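Local coordinates for sulfur carrier protein ThiS (Escherichia coli, PDB 1ZUD), which carries sulfur at its C-terminus and donates it in the synthesis of the thiazole phosphate moiety of thiamine phosphate, at residues Q27-A32 with E44-H49. Sequence-based numbering, arbitrary orientation.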
loop_
_atom_site.group_PDB
_atom_site.type_symbol
_atom_site.label_atom_id
_atom_site.label_comp_id
_atom_site.label_asym_id
_atom_site.label_seq_id
_atom_site.Cartn_x
_atom_site.Cartn_y
_atom_site.Cartn_z
ATOM N N GLN D 27 -30.088 -7.543 -7.805
ATOM C CA GLN D 27 -28.777 -6.923 -8.058
ATOM C C GLN D 27 -28.589 -6.590 -9.534
ATOM O O GLN D 27 -28.956 -7.381 -10.427
ATOM C CB GLN D 27 -27.659 -7.873 -7.635
ATOM C CG GLN D 27 -27.560 -8.089 -6.141
ATOM C CD GLN D 27 -27.369 -6.756 -5.405
ATOM O OE1 GLN D 27 -26.495 -5.954 -5.755
ATOM N NE2 GLN D 27 -28.202 -6.514 -4.402
ATOM N N ARG D 28 -28.004 -5.421 -9.784
ATOM C CA ARG D 28 -27.718 -4.967 -11.146
ATOM C C ARG D 28 -26.438 -5.665 -11.652
ATOM O O ARG D 28 -25.455 -5.773 -10.917
ATOM C CB ARG D 28 -27.541 -3.434 -11.137
ATOM C CG ARG D 28 -26.645 -2.901 -12.225
ATOM C CD ARG D 28 -25.695 -1.856 -11.644
ATOM N NE ARG D 28 -26.248 -0.509 -11.687
ATOM C CZ ARG D 28 -25.892 0.478 -10.866
ATOM N NH1 ARG D 28 -24.986 0.272 -9.916
ATOM N NH2 ARG D 28 -26.417 1.688 -11.024
ATOM N N GLN D 29 -26.436 -6.097 -12.909
ATOM C CA GLN D 29 -25.279 -6.803 -13.458
ATOM C C GLN D 29 -24.221 -5.914 -14.144
ATOM O O GLN D 29 -23.032 -6.232 -14.147
ATOM C CB GLN D 29 -25.792 -7.908 -14.396
ATOM C CG GLN D 29 -26.639 -8.924 -13.608
ATOM C CD GLN D 29 -27.146 -10.077 -14.475
ATOM O OE1 GLN D 29 -26.523 -10.442 -15.488
ATOM N NE2 GLN D 29 -28.282 -10.655 -14.077
ATOM N N ALA D 30 -24.681 -4.804 -14.707
ATOM C CA ALA D 30 -23.833 -3.841 -15.380
ATOM C C ALA D 30 -22.823 -3.275 -14.352
ATOM O O ALA D 30 -23.188 -2.918 -13.242
ATOM C CB ALA D 30 -24.699 -2.719 -15.964
ATOM N N GLY D 31 -21.554 -3.234 -14.722
ATOM C CA GLY D 31 -20.553 -2.715 -13.806
ATOM C C GLY D 31 -20.202 -3.651 -12.658
ATOM O O GLY D 31 -19.458 -3.249 -11.768
ATOM N N ALA D 32 -20.697 -4.899 -12.667
ATOM C CA ALA D 32 -20.394 -5.830 -11.575
ATOM C C ALA D 32 -19.560 -7.020 -11.996
ATOM O O ALA D 32 -19.545 -7.397 -13.162
ATOM C CB ALA D 32 -21.739 -6.338 -10.912
ATOM N N GLU D 44 -20.206 -13.464 -18.924
ATOM C CA GLU D 44 -20.798 -14.149 -20.053
ATOM C C GLU D 44 -21.264 -15.544 -19.640
ATOM O O GLU D 44 -21.980 -16.179 -20.380
ATOM C CB GLU D 44 -19.801 -14.215 -21.230
ATOM C CG GLU D 44 -18.613 -15.151 -21.036
ATOM C CD GLU D 44 -17.663 -15.171 -22.249
ATOM O OE1 GLU D 44 -16.762 -16.043 -22.295
ATOM O OE2 GLU D 44 -17.809 -14.308 -23.154
ATOM N N GLN D 45 -20.869 -16.026 -18.461
ATOM C CA GLN D 45 -21.292 -17.366 -18.025
ATOM C C GLN D 45 -22.415 -17.360 -16.975
ATOM O O GLN D 45 -22.932 -18.427 -16.577
ATOM C CB GLN D 45 -20.096 -18.124 -17.426
ATOM C CG GLN D 45 -19.032 -18.575 -18.430
ATOM C CD GLN D 45 -17.716 -18.998 -17.776
ATOM O OE1 GLN D 45 -17.686 -19.547 -16.669
ATOM N NE2 GLN D 45 -16.616 -18.753 -18.477
ATOM N N TRP D 46 -22.847 -16.177 -16.539
ATOM C CA TRP D 46 -23.827 -16.153 -15.456
ATOM C C TRP D 46 -25.181 -16.767 -15.752
ATOM O O TRP D 46 -25.822 -17.254 -14.840
ATOM C CB TRP D 46 -24.052 -14.737 -14.888
ATOM C CG TRP D 46 -22.790 -14.049 -14.302
ATOM C CD1 TRP D 46 -21.565 -14.605 -14.071
ATOM C CD2 TRP D 46 -22.687 -12.683 -13.879
ATOM N NE1 TRP D 46 -20.692 -13.668 -13.534
ATOM C CE2 TRP D 46 -21.358 -12.481 -13.403
ATOM C CE3 TRP D 46 -23.575 -11.617 -13.855
ATOM C CZ2 TRP D 46 -20.904 -11.240 -12.916
ATOM C CZ3 TRP D 46 -23.105 -10.352 -13.355
ATOM C CH2 TRP D 46 -21.788 -10.202 -12.904
ATOM N N ALA D 47 -25.618 -16.738 -17.001
ATOM C CA ALA D 47 -26.930 -17.305 -17.352
ATOM C C ALA D 47 -26.994 -18.823 -17.239
ATOM O O ALA D 47 -28.079 -19.386 -17.170
ATOM C CB ALA D 47 -27.330 -16.873 -18.775
ATOM N N GLN D 48 -25.849 -19.489 -17.226
ATOM C CA GLN D 48 -25.806 -20.965 -17.118
ATOM C C GLN D 48 -25.063 -21.510 -15.888
ATOM O O GLN D 48 -25.262 -22.671 -15.502
ATOM C CB GLN D 48 -25.137 -21.543 -18.356
ATOM C CG GLN D 48 -25.959 -21.336 -19.615
ATOM C CD GLN D 48 -25.709 -22.415 -20.640
ATOM O OE1 GLN D 48 -24.628 -22.472 -21.250
ATOM N NE2 GLN D 48 -26.700 -23.300 -20.830
ATOM N N HIS D 49 -24.207 -20.686 -15.271
ATOM C CA HIS D 49 -23.434 -21.135 -14.104
ATOM C C HIS D 49 -24.336 -21.424 -12.905
ATOM O O HIS D 49 -24.960 -20.534 -12.358
ATOM C CB HIS D 49 -22.418 -20.080 -13.695
ATOM C CG HIS D 49 -21.306 -20.630 -12.865
ATOM N ND1 HIS D 49 -20.113 -21.051 -13.411
ATOM C CD2 HIS D 49 -21.218 -20.867 -11.532
ATOM C CE1 HIS D 49 -19.336 -21.521 -12.449
ATOM N NE2 HIS D 49 -19.982 -21.420 -11.300
#
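Trp46 bridges the two loops by laying the benzene end of its indole against Gln29 and Ala32. The backbones stay well apart, with 9.7 Å between the CA atoms of Gln29 and Trp46. Gln29 turns CG beside its own backbone N (chi1 -62°), then runs extended past the ring in the direction opposite to the Trp46 side chain. Its CB and CG each lie 3.8 Å from Trp46 CZ3, with CG at the ring edge and in its plane. Farther along, Gln29 OE1 reaches the same edge, 3.6 Å from Trp46 CE3, and the amide is tilted 58° to the indole. This close-packed flank is partly exposed. Ala32 is buried, but its methyl touches more loosely, with CB 4.3 Å from Trp46 CH2. Ala32 O comes obliquely to 3.6 Å from Trp46 CH2 and is hydrogen-bonded to Arg43 NH1. No hydrogen bond joins the segments; Trp46 NE1 instead bonds to Val41 O, which is likely to limit rotation of the ring. With an alanine in place of Trp46, Gln29 and Ala32 would probably lose their partner and Val41 O its indole donor. The type II turn from Gln29 to Ala32 leads into strand 32-36. In this ubiquitin-like fold, the indole also packs on Val18 and Leu22 of helix 18-24 and on Leu34 of strand 32-36, so it touches both elements.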